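Side-chain contacts in 3-carboxy-cis,cis-muconate cycloisomerase (Pseudomonas putida, PDB 1RE5), which is a mostly helical cycloisomerase of the lyase family related to adenylosuccinate lyase, with four chains in its assembly: residues V160-G163 and M164-G168; Q181-R184 and P185-V189; C332-S335 and G336-Q340. All blocks are in the same frame, centred on the assembly; numbering follows the deposited sequence.

Overall arrangement
The three contacts come in series along the chain. Interactions 1 and 2 share helix 162-187: interaction 1 lies at its start, where strand 159-161 runs into it, and interaction 2 at its end. Their centres are about 32 Å apart. Interaction 3 lies within helix 319-347. Its centre is about 23 Å from the centre of interaction 1 and about 21 Å from the centre of interaction 2, and no two of the contacts touch. Interactions 1 and 2 both meet the second subunit, so helix 162-187 takes part in the subunit interface near both ends. Interaction 3 is buried within its own chain, near the chain's centre.

Interaction 1: residues V160-G163 and M164-G168; sequences VTLG and MKLAG
Lys165 N donates to Thr161 O over 3.3 Å and closes the first turn of helix 162-187. Leu166 N reaches Leu162 O at 3.0 Å. Ala167 N follows with a 2.7 Å bond to Gly163 O. Thr161 holds the N-cap position, yet its side chain does no capping. Its OG1 bonds instead to Ala144 O. The Lys165 amine is also engaged elsewhere: NZ forms a salt bridge with Glu314 of the second subunit and a hydrogen bond with His313 of that subunit. The lysine stem stays close to the strand. Lys165 CG lies 3.9 Å from Val160 CG1, and the two side chains cross at about a right angle. Met164 packs back on the same valine. With CG anti to the backbone N (chi1 -162°) and a bend at chi3, its methyl CE turns back to the strand and comes 3.7 Å from Val160 CG2. Met164 SD lies 3.9 Å from Val160 CG2. The side chains of Met164 and Val160 also cross at about a right angle. One turn apart, the two leucines meet more loosely, Leu162 CG to Leu166 CD1 at 4.5 Å. Ala434 and Trp437 of helix 434-449 also touch Met164. The arrangement is a strand-to-helix junction, where an outermost strand, within this chain, of a small antiparallel sheet leads directly into a long helix.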
loop_
_atom_site.group_PDB
_atom_site.type_symbol
_atom_site.label_atom_id
_atom_site.label_comp_id
_atom_site.label_asym_id
_atom_site.label_seq_id
_atom_site.Cartn_x
_atom_site.Cartn_y
_atom_site.Cartn_z
ATOM N N VAL D 160 -15.819 -24.444 20.559
ATOM C CA VAL D 160 -16.107 -24.215 19.161
ATOM C C VAL D 160 -15.927 -25.607 18.519
ATOM O O VAL D 160 -15.511 -26.550 19.188
ATOM C CB VAL D 160 -15.096 -23.137 18.626
ATOM C CG1 VAL D 160 -14.442 -23.570 17.326
ATOM C CG2 VAL D 160 -15.813 -21.798 18.485
ATOM N N THR D 161 -16.249 -25.753 17.243
ATOM C CA THR D 161 -16.115 -27.041 16.583
ATOM C C THR D 161 -15.171 -26.854 15.387
ATOM O O THR D 161 -15.081 -25.759 14.838
ATOM C CB THR D 161 -17.515 -27.516 16.133
ATOM O OG1 THR D 161 -17.599 -28.932 16.247
ATOM C CG2 THR D 161 -17.783 -27.142 14.708
ATOM N N LEU D 162 -14.445 -27.891 14.978
ATOM C CA LEU D 162 -13.541 -27.701 13.835
ATOM C C LEU D 162 -14.353 -27.390 12.588
ATOM O O LEU D 162 -13.943 -26.572 11.755
ATOM C CB LEU D 162 -12.656 -28.933 13.580
ATOM C CG LEU D 162 -11.734 -28.834 12.347
ATOM C CD1 LEU D 162 -10.808 -27.633 12.490
ATOM C CD2 LEU D 162 -10.903 -30.105 12.195
ATOM N N GLY D 163 -15.508 -28.048 12.466
ATOM C CA GLY D 163 -16.375 -27.830 11.323
ATOM C C GLY D 163 -16.856 -26.392 11.252
ATOM O O GLY D 163 -16.999 -25.819 10.161
ATOM N N MET D 164 -17.102 -25.798 12.418
ATOM C CA MET D 164 -17.564 -24.419 12.481
ATOM C C MET D 164 -16.492 -23.535 11.847
ATOM O O MET D 164 -16.793 -22.686 10.999
ATOM C CB MET D 164 -17.797 -23.997 13.930
ATOM C CG MET D 164 -18.663 -22.762 14.082
ATOM S SD MET D 164 -18.580 -22.006 15.722
ATOM C CE MET D 164 -18.679 -23.417 16.721
ATOM N N LYS D 165 -15.237 -23.755 12.236
ATOM C CA LYS D 165 -14.146 -22.971 11.697
ATOM C C LYS D 165 -14.073 -23.129 10.188
ATOM O O LYS D 165 -14.086 -22.135 9.467
ATOM C CB LYS D 165 -12.815 -23.375 12.343
ATOM C CG LYS D 165 -12.741 -23.127 13.861
ATOM C CD LYS D 165 -11.419 -23.606 14.438
ATOM C CE LYS D 165 -10.269 -22.664 14.116
ATOM N NZ LYS D 165 -10.364 -21.385 14.861
ATOM N N LEU D 166 -14.003 -24.364 9.698
ATOM C CA LEU D 166 -13.939 -24.581 8.256
ATOM C C LEU D 166 -15.164 -24.017 7.547
ATOM O O LEU D 166 -15.083 -23.601 6.398
ATOM C CB LEU D 166 -13.821 -26.067 7.933
ATOM C CG LEU D 166 -12.544 -26.764 8.396
ATOM C CD1 LEU D 166 -12.602 -28.222 8.012
ATOM C CD2 LEU D 166 -11.329 -26.096 7.760
ATOM N N ALA D 167 -16.305 -23.998 8.227
ATOM C CA ALA D 167 -17.533 -23.471 7.623
ATOM C C ALA D 167 -17.389 -21.979 7.308
ATOM O O ALA D 167 -17.910 -21.491 6.307
ATOM C CB ALA D 167 -18.721 -23.704 8.565
ATOM N N GLY D 168 -16.695 -21.252 8.178
ATOM C CA GLY D 168 -16.478 -19.833 7.939
ATOM C C GLY D 168 -15.662 -19.584 6.675
ATOM O O GLY D 168 -15.925 -18.637 5.942
#

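Interaction 2: residues Q181-R184 and P185-V189; sequences QELR and PRLLV
Leu183 and Leu187 lie side by side and point the same way, one helical turn apart. Leu183 CD1 rests 3.9 Å from Leu187 CB and 4.0 Å from Leu187 CD2. Both leucines pack against helix 231-257, through Val239 and Phe236. Arg184 and Leu188 make the next pair and meet at a slant. The arginine is bent at chi2 (143°), and methyl CD1 of Leu188 approaches Arg184 NE obliquely at 3.7 Å. The Arg184 guanidinium also forms salt bridges with Asp123 and Glu126 of helix 106-142. The backbone here is a kinked C-terminal helix end. Pro185 has no N-H to give, and the N of Arg186 makes just a weak bond, to Leu183 O. Regular bonding resumes as Leu187 N bonds to Leu183 O at 2.8 Å and Leu188 N to Arg184 O at 3.1 Å. Leu188 then leaves the helix as the centre of an inverse gamma turn, with Val189 N bonded to Leu187 O. Arg186 folds back over the turn before it, through a bend at chi3 (-72°). One face of its guanidinium thus lies over Glu182 O, which is 3.6 Å from Arg186 NH2 and offset toward the rim. The group has firmer partners elsewhere: Glu235 of the same chain and Glu182 of the second subunit. Glu182 in turn pairs with Arg186 of that subunit, a reciprocal exchange across the interface.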
loop_
_atom_site.group_PDB
_atom_site.type_symbol
_atom_site.label_atom_id
_atom_site.label_comp_id
_atom_site.label_asym_id
_atom_site.label_seq_id
_atom_site.Cartn_x
_atom_site.Cartn_y
_atom_site.Cartn_z
ATOM N N GLN D 181 -19.086 -13.963 -10.199
ATOM C CA GLN D 181 -20.194 -14.159 -11.111
ATOM C C GLN D 181 -20.792 -12.814 -11.494
ATOM O O GLN D 181 -21.087 -12.573 -12.663
ATOM C CB GLN D 181 -21.248 -15.036 -10.430
ATOM C CG GLN D 181 -22.235 -15.704 -11.352
ATOM C CD GLN D 181 -23.180 -16.626 -10.600
ATOM O OE1 GLN D 181 -23.926 -16.191 -9.711
ATOM N NE2 GLN D 181 -23.153 -17.908 -10.949
ATOM N N GLU D 182 -20.956 -11.932 -10.515
ATOM C CA GLU D 182 -21.551 -10.632 -10.775
ATOM C C GLU D 182 -20.699 -9.704 -11.615
ATOM O O GLU D 182 -21.234 -8.846 -12.318
ATOM C CB GLU D 182 -21.893 -9.937 -9.466
ATOM C CG GLU D 182 -22.761 -10.770 -8.543
ATOM C CD GLU D 182 -23.036 -10.075 -7.223
ATOM O OE1 GLU D 182 -22.167 -9.281 -6.792
ATOM O OE2 GLU D 182 -24.104 -10.332 -6.615
ATOM N N LEU D 183 -19.381 -9.862 -11.554
ATOM C CA LEU D 183 -18.507 -8.986 -12.318
ATOM C C LEU D 183 -18.197 -9.522 -13.719
ATOM O O LEU D 183 -17.701 -8.791 -14.585
ATOM C CB LEU D 183 -17.200 -8.739 -11.548
ATOM C CG LEU D 183 -16.162 -9.856 -11.391
ATOM C CD1 LEU D 183 -15.434 -10.123 -12.695
ATOM C CD2 LEU D 183 -15.154 -9.434 -10.351
ATOM N N ARG D 184 -18.490 -10.793 -13.947
ATOM C CA ARG D 184 -18.200 -11.393 -15.239
ATOM C C ARG D 184 -18.714 -10.581 -16.441
ATOM O O ARG D 184 -17.947 -10.244 -17.347
ATOM C CB ARG D 184 -18.756 -12.818 -15.277
ATOM C CG ARG D 184 -18.392 -13.587 -16.516
ATOM C CD ARG D 184 -18.131 -15.054 -16.192
ATOM N NE ARG D 184 -17.434 -15.698 -17.302
ATOM C CZ ARG D 184 -16.571 -16.702 -17.177
ATOM N NH1 ARG D 184 -16.286 -17.203 -15.980
ATOM N NH2 ARG D 184 -15.963 -17.187 -18.254
ATOM N N PRO D 185 -20.014 -10.238 -16.456
ATOM C CA PRO D 185 -20.577 -9.467 -17.574
ATOM C C PRO D 185 -19.987 -8.072 -17.718
ATOM O O PRO D 185 -20.020 -7.472 -18.789
ATOM C CB PRO D 185 -22.059 -9.408 -17.228
ATOM C CG PRO D 185 -22.033 -9.344 -15.724
ATOM C CD PRO D 185 -21.019 -10.419 -15.391
ATOM N N ARG D 186 -19.457 -7.561 -16.618
ATOM C CA ARG D 186 -18.872 -6.227 -16.554
ATOM C C ARG D 186 -17.427 -6.242 -17.061
ATOM O O ARG D 186 -17.005 -5.354 -17.798
ATOM C CB ARG D 186 -18.919 -5.786 -15.100
ATOM C CG ARG D 186 -19.013 -4.340 -14.839
ATOM C CD ARG D 186 -19.060 -4.157 -13.330
ATOM N NE ARG D 186 -20.335 -4.580 -12.760
ATOM C CZ ARG D 186 -20.474 -5.172 -11.574
ATOM N NH1 ARG D 186 -19.415 -5.433 -10.819
ATOM N NH2 ARG D 186 -21.685 -5.479 -11.126
ATOM N N LEU D 187 -16.683 -7.273 -16.678
ATOM C CA LEU D 187 -15.275 -7.405 -17.044
ATOM C C LEU D 187 -14.977 -7.829 -18.472
ATOM O O LEU D 187 -14.105 -7.255 -19.120
ATOM C CB LEU D 187 -14.586 -8.401 -16.111
ATOM C CG LEU D 187 -13.129 -8.714 -16.453
ATOM C CD1 LEU D 187 -12.221 -7.522 -16.130
ATOM C CD2 LEU D 187 -12.698 -9.925 -15.659
ATOM N N LEU D 188 -15.687 -8.846 -18.950
ATOM C CA LEU D 188 -15.469 -9.374 -20.288
ATOM C C LEU D 188 -16.072 -8.517 -21.393
ATOM O O LEU D 188 -17.042 -8.914 -22.047
ATOM C CB LEU D 188 -16.012 -10.805 -20.369
ATOM C CG LEU D 188 -15.402 -11.772 -19.344
ATOM C CD1 LEU D 188 -15.925 -13.191 -19.552
ATOM C CD2 LEU D 188 -13.891 -11.744 -19.477
ATOM N N VAL D 189 -15.488 -7.340 -21.594
ATOM C CA VAL D 189 -15.941 -6.423 -22.627
ATOM C C VAL D 189 -14.807 -6.158 -23.609
ATOM O O VAL D 189 -13.624 -6.342 -23.285
ATOM C CB VAL D 189 -16.415 -5.074 -22.034
ATOM C CG1 VAL D 189 -17.714 -5.269 -21.271
ATOM C CG2 VAL D 189 -15.326 -4.478 -21.123
#

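Interaction 3: residues C332-S335 and G336-Q340; sequences CLVS and GALRQ
Ser335 and Gly336 form the tight side of this contact, both bonding to the carbonyl of Cys332. Gly336 N donates to Cys332 O at 3.0 Å. Ser335 OG donates to the same oxygen, Cys332 O, at 2.7 Å, approaching at a C=O...O angle of 120°. The serine hydroxyl sits between its own backbone N and carbonyl carbon (chi1 76°), which turns it back toward the preceding turn. OG is buried and has a second partner in the backbone N of Ala12, so it ties the N-terminal region to this helix. Another face of the helix is packed with apolar groups. Val334 and Leu338 stand one turn apart and meet at 4.2 Å between Val334 CG1 and Leu338 CD1. Val334 rests on Leu240 and Val243, while Ala337 and Leu338 meet Leu247, all of helix 231-257. This is the regular alpha-helical pattern of a long helix within a helical bundle. Ala337 N bonds to Leu333 O at 3.2 Å, and Leu338 N to Val334 O at 2.9 Å. Arg339 marks the loose, solvent side. Arg339 N bonds to Ser335 O at 3.1 Å. Arg339 CB stays 3.4 Å from Ser335 O, but the chain then runs out extended from CG to NE, leading the guanidinium away from the preceding turn. Pro13 of helix 13-18 touches this arginine.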
loop_
_atom_site.group_PDB
_atom_site.type_symbol
_atom_site.label_atom_id
_atom_site.label_comp_id
_atom_site.label_asym_id
_atom_site.label_seq_id
_atom_site.Cartn_x
_atom_site.Cartn_y
_atom_site.Cartn_z
ATOM N N CYS D 332 -1.314 -14.592 -10.640
ATOM C CA CYS D 332 -0.426 -15.713 -10.372
ATOM C C CYS D 332 -0.318 -16.005 -8.885
ATOM O O CYS D 332 -0.378 -17.159 -8.462
ATOM C CB CYS D 332 0.956 -15.443 -10.969
ATOM S SG CYS D 332 0.895 -15.349 -12.761
ATOM N N LEU D 333 -0.168 -14.948 -8.094
ATOM C CA LEU D 333 -0.057 -15.067 -6.642
ATOM C C LEU D 333 -1.265 -15.793 -6.064
ATOM O O LEU D 333 -1.131 -16.697 -5.233
ATOM C CB LEU D 333 0.052 -13.671 -6.020
ATOM C CG LEU D 333 1.332 -13.244 -5.281
ATOM C CD1 LEU D 333 2.488 -14.201 -5.555
ATOM C CD2 LEU D 333 1.685 -11.825 -5.715
ATOM N N VAL D 334 -2.447 -15.392 -6.510
ATOM C CA VAL D 334 -3.668 -16.001 -6.038
ATOM C C VAL D 334 -3.804 -17.447 -6.533
ATOM O O VAL D 334 -4.246 -18.324 -5.780
ATOM C CB VAL D 334 -4.881 -15.163 -6.479
ATOM C CG1 VAL D 334 -6.171 -15.849 -6.080
ATOM C CG2 VAL D 334 -4.805 -13.778 -5.835
ATOM N N SER D 335 -3.418 -17.708 -7.783
ATOM C CA SER D 335 -3.519 -19.060 -8.332
ATOM C C SER D 335 -2.656 -20.002 -7.506
ATOM O O SER D 335 -3.011 -21.153 -7.275
ATOM C CB SER D 335 -3.068 -19.088 -9.790
ATOM O OG SER D 335 -1.655 -19.033 -9.874
ATOM N N GLY D 336 -1.515 -19.506 -7.050
ATOM C CA GLY D 336 -0.647 -20.330 -6.235
ATOM C C GLY D 336 -1.253 -20.598 -4.871
ATOM O O GLY D 336 -1.055 -21.676 -4.302
ATOM N N ALA D 337 -1.990 -19.625 -4.331
ATOM C CA ALA D 337 -2.611 -19.796 -3.015
ATOM C C ALA D 337 -3.772 -20.774 -3.097
ATOM O O ALA D 337 -3.932 -21.621 -2.228
ATOM C CB ALA D 337 -3.092 -18.441 -2.447
ATOM N N LEU D 338 -4.581 -20.661 -4.143
ATOM C CA LEU D 338 -5.709 -21.566 -4.317
ATOM C C LEU D 338 -5.185 -22.992 -4.405
ATOM O O LEU D 338 -5.713 -23.918 -3.776
ATOM C CB LEU D 338 -6.467 -21.217 -5.594
ATOM C CG LEU D 338 -7.529 -20.147 -5.392
ATOM C CD1 LEU D 338 -7.959 -19.632 -6.733
ATOM C CD2 LEU D 338 -8.712 -20.721 -4.609
ATOM N N ARG D 339 -4.131 -23.151 -5.193
ATOM C CA ARG D 339 -3.511 -24.444 -5.380
ATOM C C ARG D 339 -3.114 -25.081 -4.060
ATOM O O ARG D 339 -3.481 -26.222 -3.766
ATOM C CB ARG D 339 -2.270 -24.307 -6.230
ATOM C CG ARG D 339 -1.643 -25.633 -6.501
ATOM C CD ARG D 339 -0.313 -25.481 -7.177
ATOM N NE ARG D 339 0.091 -26.722 -7.826
ATOM C CZ ARG D 339 1.314 -26.952 -8.289
ATOM N NH1 ARG D 339 2.258 -26.017 -8.167
ATOM N NH2 ARG D 339 1.585 -28.113 -8.881
ATOM N N GLN D 340 -2.357 -24.332 -3.268
ATOM C CA GLN D 340 -1.872 -24.807 -1.979
ATOM C C GLN D 340 -2.983 -25.022 -0.965
ATOM O O GLN D 340 -2.915 -25.949 -0.165
ATOM C CB GLN D 340 -0.861 -23.819 -1.423
ATOM C CG GLN D 340 0.236 -24.477 -0.650
ATOM C CD GLN D 340 0.995 -25.481 -1.486
ATOM O OE1 GLN D 340 1.497 -25.163 -2.575
ATOM N NE2 GLN D 340 1.089 -26.706 -0.978
#